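Local coordinates for protein phage terminase large subunit (PDB 7KS4) that probably acts as the ATP-driven motor that moves viral DNA into empty capsids and as the endonuclease that cuts the genome, this chain being its N-terminal ATPase domain, at residues A78-I81 / F82-V86; V86-V89 / E90-A93; Y192-F195 / L196-W199. All coordinates share one frame; numbering follows the deposited sequence.

Contact 1. Residues A78-I81 / F82-V86; sequences AEII and FGRVV
Glu-79 O accepts the shortest of four successive i to i+4 backbone bonds, from Gly-83 N at 2.8 Å. Its neighbours follow the same i to i+4 pattern, Phe-82 N to Ala-78 O, Arg-84 N to Ile-80 O and Val-85 N to Ile-81 O, the last 2.9 Å long. Ile-80 O is also brushed by the side chain of the residue it binds, with Arg-84 CG 3.3 Å away. From there Arg-84 runs extended from CG to NE alongside Ile-80, and Ile-80 CG2 lies 3.9 Å from Arg-84 NE, oblique to the guanidinium. These are consecutive turns of helix 75-92 in the P-loop ATPase domain, at the ADP pocket: Arg-84 touches the nucleotide and its NH1 forms a salt bridge with Glu-50, which probably steadies the guanidinium there. On another flank Ile-81 CG2 meets Val-85 CG2 at 4.1 Å, the two side chains crossing at a slant. Ile-81 packs on Ser-49 and Asp-154, Val-85 on Ser-53. Phe-82 CG stands anti to the backbone N (chi1 -177°), which sends the ring away from residues 78-81 to Phe-132 and Leu-108, while Phe-82 CB remains 3.4 Å from Ala-78 O.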
# COMPACT_ATOMS: atom_id res chain seq x y z
N ALA A 78 -5.78 8.82 -4.34
CA ALA A 78 -4.33 8.64 -4.34
C ALA A 78 -3.64 9.68 -3.48
O ALA A 78 -2.58 9.41 -2.91
CB ALA A 78 -3.80 8.69 -5.77
N GLU A 79 -4.22 10.89 -3.38
CA GLU A 79 -3.64 11.95 -2.58
C GLU A 79 -3.53 11.58 -1.11
O GLU A 79 -2.71 12.16 -0.39
CB GLU A 79 -4.47 13.23 -2.70
CG GLU A 79 -4.29 13.98 -4.02
CD GLU A 79 -5.34 15.07 -4.22
OE1 GLU A 79 -5.90 15.55 -3.22
OE2 GLU A 79 -5.60 15.43 -5.39
N ILE A 80 -4.34 10.63 -0.64
CA ILE A 80 -4.33 10.28 0.77
C ILE A 80 -2.99 9.68 1.15
O ILE A 80 -2.26 10.22 1.99
CB ILE A 80 -5.49 9.33 1.11
CG1 ILE A 80 -6.83 10.02 0.84
CG2 ILE A 80 -5.42 8.89 2.57
CD1 ILE A 80 -8.02 9.11 0.96
N ILE A 81 -2.63 8.55 0.53
CA ILE A 81 -1.35 7.94 0.84
C ILE A 81 -0.21 8.85 0.40
O ILE A 81 0.78 9.02 1.13
CB ILE A 81 -1.25 6.54 0.20
CG1 ILE A 81 -2.21 5.59 0.91
CG2 ILE A 81 0.18 6.00 0.25
CD1 ILE A 81 -2.33 4.22 0.25
N PHE A 82 -0.32 9.45 -0.79
CA PHE A 82 0.74 10.34 -1.25
C PHE A 82 1.02 11.44 -0.24
O PHE A 82 2.18 11.72 0.08
CB PHE A 82 0.39 10.94 -2.61
CG PHE A 82 1.49 11.80 -3.18
CD1 PHE A 82 1.48 13.17 -3.00
CD2 PHE A 82 2.55 11.22 -3.86
CE1 PHE A 82 2.50 13.96 -3.51
CE2 PHE A 82 3.57 12.00 -4.37
CZ PHE A 82 3.55 13.38 -4.19
N GLY A 83 -0.03 12.08 0.26
CA GLY A 83 0.16 13.17 1.21
C GLY A 83 0.81 12.72 2.50
O GLY A 83 1.60 13.45 3.11
N ARG A 84 0.48 11.51 2.95
CA ARG A 84 1.09 10.99 4.16
C ARG A 84 2.56 10.65 3.94
O ARG A 84 3.39 10.86 4.82
CB ARG A 84 0.33 9.77 4.65
CG ARG A 84 -1.08 10.10 5.03
CD ARG A 84 -1.79 8.90 5.53
NE ARG A 84 -3.21 9.17 5.72
CZ ARG A 84 -3.99 8.50 6.56
NH1 ARG A 84 -3.47 7.53 7.30
NH2 ARG A 84 -5.27 8.82 6.67
N VAL A 85 2.90 10.13 2.76
CA VAL A 85 4.30 9.89 2.44
C VAL A 85 5.07 11.20 2.45
O VAL A 85 6.18 11.29 2.98
CB VAL A 85 4.43 9.16 1.10
CG1 VAL A 85 5.89 9.00 0.71
CG2 VAL A 85 3.76 7.78 1.17
N VAL A 86 4.48 12.25 1.87
CA VAL A 86 5.13 13.56 1.84
C VAL A 86 5.49 14.01 3.25
O VAL A 86 6.65 14.32 3.54
CB VAL A 86 4.24 14.60 1.13
CG1 VAL A 86 4.82 16.00 1.28
CG2 VAL A 86 4.09 14.25 -0.34

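Contact 2. Residues V86-V89 / E90-A93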
# COMPACT_ATOMS: atom_id res chain seq x y z
N VAL A 86 4.48 12.25 1.87
CA VAL A 86 5.13 13.56 1.84
C VAL A 86 5.49 14.01 3.25
O VAL A 86 6.65 14.32 3.54
CB VAL A 86 4.24 14.60 1.13
CG1 VAL A 86 4.82 16.00 1.28
CG2 VAL A 86 4.09 14.25 -0.34
N GLU A 87 4.49 14.09 4.14
CA GLU A 87 4.76 14.55 5.51
C GLU A 87 5.91 13.76 6.13
O GLU A 87 6.84 14.34 6.70
CB GLU A 87 3.51 14.44 6.38
CG GLU A 87 3.66 15.07 7.78
CD GLU A 87 4.40 14.19 8.79
OE1 GLU A 87 4.28 12.95 8.69
OE2 GLU A 87 5.10 14.73 9.67
N LYS A 88 5.84 12.43 6.03
CA LYS A 88 6.83 11.58 6.67
C LYS A 88 8.21 11.77 6.05
O LYS A 88 9.22 11.82 6.76
CB LYS A 88 6.41 10.12 6.59
CG LYS A 88 5.12 9.82 7.33
CD LYS A 88 4.70 8.36 7.17
CE LYS A 88 3.70 7.96 8.24
NZ LYS A 88 2.58 8.92 8.33
N VAL A 89 8.27 11.86 4.72
CA VAL A 89 9.55 12.01 4.03
C VAL A 89 10.17 13.36 4.34
O VAL A 89 11.37 13.47 4.59
CB VAL A 89 9.35 11.81 2.51
CG1 VAL A 89 10.52 12.38 1.71
CG2 VAL A 89 9.16 10.33 2.18
N GLU A 90 9.36 14.42 4.32
CA GLU A 90 9.92 15.75 4.60
C GLU A 90 10.41 15.86 6.03
O GLU A 90 11.40 16.55 6.29
CB GLU A 90 8.88 16.82 4.26
CG GLU A 90 8.80 17.08 2.76
CD GLU A 90 7.75 18.09 2.37
OE1 GLU A 90 6.98 18.55 3.25
OE2 GLU A 90 7.69 18.42 1.17
N ARG A 91 9.74 15.18 6.97
CA ARG A 91 10.20 15.18 8.36
C ARG A 91 11.43 14.31 8.53
O ARG A 91 12.43 14.73 9.14
CB ARG A 91 9.07 14.71 9.27
CG ARG A 91 9.51 14.41 10.69
CD ARG A 91 8.31 14.32 11.63
NE ARG A 91 7.33 13.34 11.17
CZ ARG A 91 7.38 12.04 11.43
NH1 ARG A 91 6.44 11.23 10.97
NH2 ARG A 91 8.38 11.54 12.16
N LEU A 92 11.38 13.08 8.01
CA LEU A 92 12.47 12.13 8.22
C LEU A 92 13.77 12.62 7.60
O LEU A 92 14.86 12.30 8.10
CB LEU A 92 12.10 10.77 7.64
CG LEU A 92 12.70 9.58 8.38
CD1 LEU A 92 12.03 9.44 9.75
CD2 LEU A 92 12.55 8.31 7.55
N ALA A 93 13.69 13.37 6.51
CA ALA A 93 14.90 13.86 5.86
C ALA A 93 15.78 14.65 6.80
O ALA A 93 16.99 14.73 6.58
CB ALA A 93 14.54 14.70 4.63
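Glu-87 and Arg-91 both place CG anti to the backbone N (chi1 -173° and 169°), and each chain then bends, Glu-87 at chi2 and Arg-91 at chi3, so that carboxylate and guanidinium meet one turn apart. The result is an i to i+4 salt bridge on the last turns of helix 75-92, in the P-loop ATPase domain. Arg-91 NE donates to Glu-87 OE2 at 3.0 Å, with a nearly straight N-H...O angle of 168°. The oxygen is approached on its syn side and lies practically in the guanidinium plane, at the edge of the group. The two flat groups are nearly coplanar, but the pairing is one-sided, since Glu-87 OE1 is 3.6 Å from Arg-91 NH1. That NH1 is instead hydrogen-bonded to Leu-19 O, which ties the guanidinium to helix 13-19.

Lys-88 points the same way as Arg-91, and Lys-88 CG lies 4.1 Å from Arg-91 NH1. Its amino group forms a salt bridge with Glu-50, the residue that also pairs with Arg-84 beside the ADP; this shared anion would be expected to offset the proximity of the positive charges. The apolar flank turns elsewhere: Val-89 rests on Leu-60, Leu-110 and Val-112, and Leu-92 on Phe-15, Leu-18 and Val-57, so this part of the helix packs against helices 13-19 and 48-62 and against strand 109-115.

Behind the side chains the helical bonding continues, with Glu-90 N to Val-86 O and Leu-92 N to Lys-88 O both 2.8 Å, and Ala-93 N to Val-89 O 3.0 Å. Glu-90 extends beyond CG alongside Val-86, where its carboxylate is met by a methyl: Val-86 CG1 lies 3.8 Å from Glu-90 OE2.

Contact 3. Residues Y192-F195 / L196-W199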
# COMPACT_ATOMS: atom_id res chain seq x y z
N TYR A 192 -10.16 -10.53 -5.42
CA TYR A 192 -10.44 -11.78 -4.74
C TYR A 192 -9.49 -12.89 -5.18
O TYR A 192 -8.98 -13.65 -4.36
CB TYR A 192 -11.89 -12.19 -5.02
CG TYR A 192 -12.20 -13.63 -4.73
CD1 TYR A 192 -12.19 -14.11 -3.42
CD2 TYR A 192 -12.50 -14.51 -5.76
CE1 TYR A 192 -12.47 -15.45 -3.15
CE2 TYR A 192 -12.78 -15.84 -5.50
CZ TYR A 192 -12.77 -16.30 -4.20
OH TYR A 192 -13.06 -17.63 -3.96
N GLU A 193 -9.24 -12.99 -6.49
CA GLU A 193 -8.33 -14.00 -6.99
C GLU A 193 -6.93 -13.82 -6.42
O GLU A 193 -6.32 -14.78 -5.94
CB GLU A 193 -8.29 -13.95 -8.52
CG GLU A 193 -9.64 -14.16 -9.12
CD GLU A 193 -9.68 -13.91 -10.60
OE1 GLU A 193 -8.71 -13.34 -11.15
OE2 GLU A 193 -10.70 -14.29 -11.20
N PHE A 194 -6.42 -12.59 -6.46
CA PHE A 194 -5.08 -12.32 -5.94
C PHE A 194 -5.02 -12.57 -4.45
O PHE A 194 -4.02 -13.09 -3.94
CB PHE A 194 -4.66 -10.89 -6.27
CG PHE A 194 -3.97 -10.76 -7.60
CD1 PHE A 194 -4.45 -11.43 -8.71
CD2 PHE A 194 -2.86 -9.95 -7.73
CE1 PHE A 194 -3.82 -11.31 -9.93
CE2 PHE A 194 -2.22 -9.82 -8.96
CZ PHE A 194 -2.70 -10.50 -10.06
N PHE A 195 -6.07 -12.19 -3.73
CA PHE A 195 -6.13 -12.48 -2.30
C PHE A 195 -5.96 -13.97 -2.05
O PHE A 195 -5.16 -14.39 -1.21
CB PHE A 195 -7.45 -11.98 -1.72
CG PHE A 195 -7.62 -12.33 -0.27
CD1 PHE A 195 -7.12 -11.50 0.71
CD2 PHE A 195 -8.23 -13.51 0.10
CE1 PHE A 195 -7.26 -11.82 2.05
CE2 PHE A 195 -8.37 -13.83 1.44
CZ PHE A 195 -7.88 -12.99 2.41
N LEU A 196 -6.72 -14.79 -2.77
CA LEU A 196 -6.69 -16.23 -2.53
C LEU A 196 -5.32 -16.82 -2.83
O LEU A 196 -4.91 -17.79 -2.18
CB LEU A 196 -7.77 -16.91 -3.37
CG LEU A 196 -8.50 -18.10 -2.75
CD1 LEU A 196 -9.21 -17.71 -1.47
CD2 LEU A 196 -9.49 -18.68 -3.75
N MET A 197 -4.60 -16.26 -3.80
CA MET A 197 -3.27 -16.76 -4.14
C MET A 197 -2.33 -16.71 -2.94
O MET A 197 -1.36 -17.48 -2.89
CB MET A 197 -2.68 -15.96 -5.29
CG MET A 197 -3.34 -16.24 -6.63
SD MET A 197 -2.80 -15.11 -7.91
CE MET A 197 -4.03 -15.49 -9.16
N GLY A 198 -2.58 -15.81 -2.00
CA GLY A 198 -1.72 -15.69 -0.84
C GLY A 198 -2.38 -16.04 0.48
O GLY A 198 -1.79 -15.78 1.54
N TRP A 199 -3.57 -16.63 0.45
CA TRP A 199 -4.33 -16.82 1.69
C TRP A 199 -3.98 -18.18 2.29
O TRP A 199 -4.31 -19.23 1.73
CB TRP A 199 -5.83 -16.72 1.45
CG TRP A 199 -6.58 -16.99 2.73
CD1 TRP A 199 -7.39 -18.06 2.99
CD2 TRP A 199 -6.54 -16.21 3.93
NE1 TRP A 199 -7.87 -17.98 4.28
CE2 TRP A 199 -7.36 -16.85 4.87
CE3 TRP A 199 -5.89 -15.02 4.29
CZ2 TRP A 199 -7.56 -16.35 6.16
CZ3 TRP A 199 -6.09 -14.52 5.57
CH2 TRP A 199 -6.91 -15.19 6.49
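The C-terminal end of helix 190-197, where the chain leaves the helix toward Trp-199, gathers three side-chain pairs. Phe-195 and Trp-199 both hold CG anti to the backbone N (chi1 176° and 177°), which sends the two rings the same way, side by side. The Phe-195 ring and the six-membered ring of Trp-199 are near parallel, planes at 21°, but slid apart, with centroids 5.2 Å from each other. Overlap is therefore slight, and the closest approach is Phe-195 CZ to Trp-199 CE3 at 3.4 Å, toward the rim of the indole. Trp-199 NE1 is hydrogen-bonded to Gly-202 O, which probably helps to fix the ring.

The second pair is a Met-aromatic contact: Met-197 SD stands 4.6 Å from the centroid of the Phe-194 ring, oblique to it, and Met-197 CE reaches Phe-194 CD1 at 4.1 Å. Tyr-192 and Leu-196 run alongside each other, Leu-196 CD2 3.7 Å from Tyr-192 OH, which is hydrogen-bonded to Pro-208 O.

Leu-196 N and Met-197 N still donate to Tyr-192 O and Glu-193 O, whereas Gly-198 N donates to Phe-195 O at 3.0 Å, an i to i+3 bond in place of the i to i+4 bonds before it. Phe-195 packs on Val-39 and Cys-41, and Met-197 on Phe-219, so this is helix-on-sheet packing of the α/β P-loop NTPase fold, against strands 37-42 and 219-224.

How the contacts relate
All three contacts are local, each between adjoining segments, so none closes a long loop. From the N terminus, helix 75-92 carries contact 1 at residues 78-86 and then contact 2 at 86-93; Val-86 belongs to both, and their centres lie 11 Å apart. Together they lead from the ADP pocket toward strand 99-104 and helix 13-19, and one residue of helix 48-62 connects the two. Contact 3 follows much later, at the end of helix 190-197, on the opposite side of the chain's centre; its nearest atoms are about 16 Å from contact 1. The contacts run in series without nesting or crossing, and the central sheet joins the two helices.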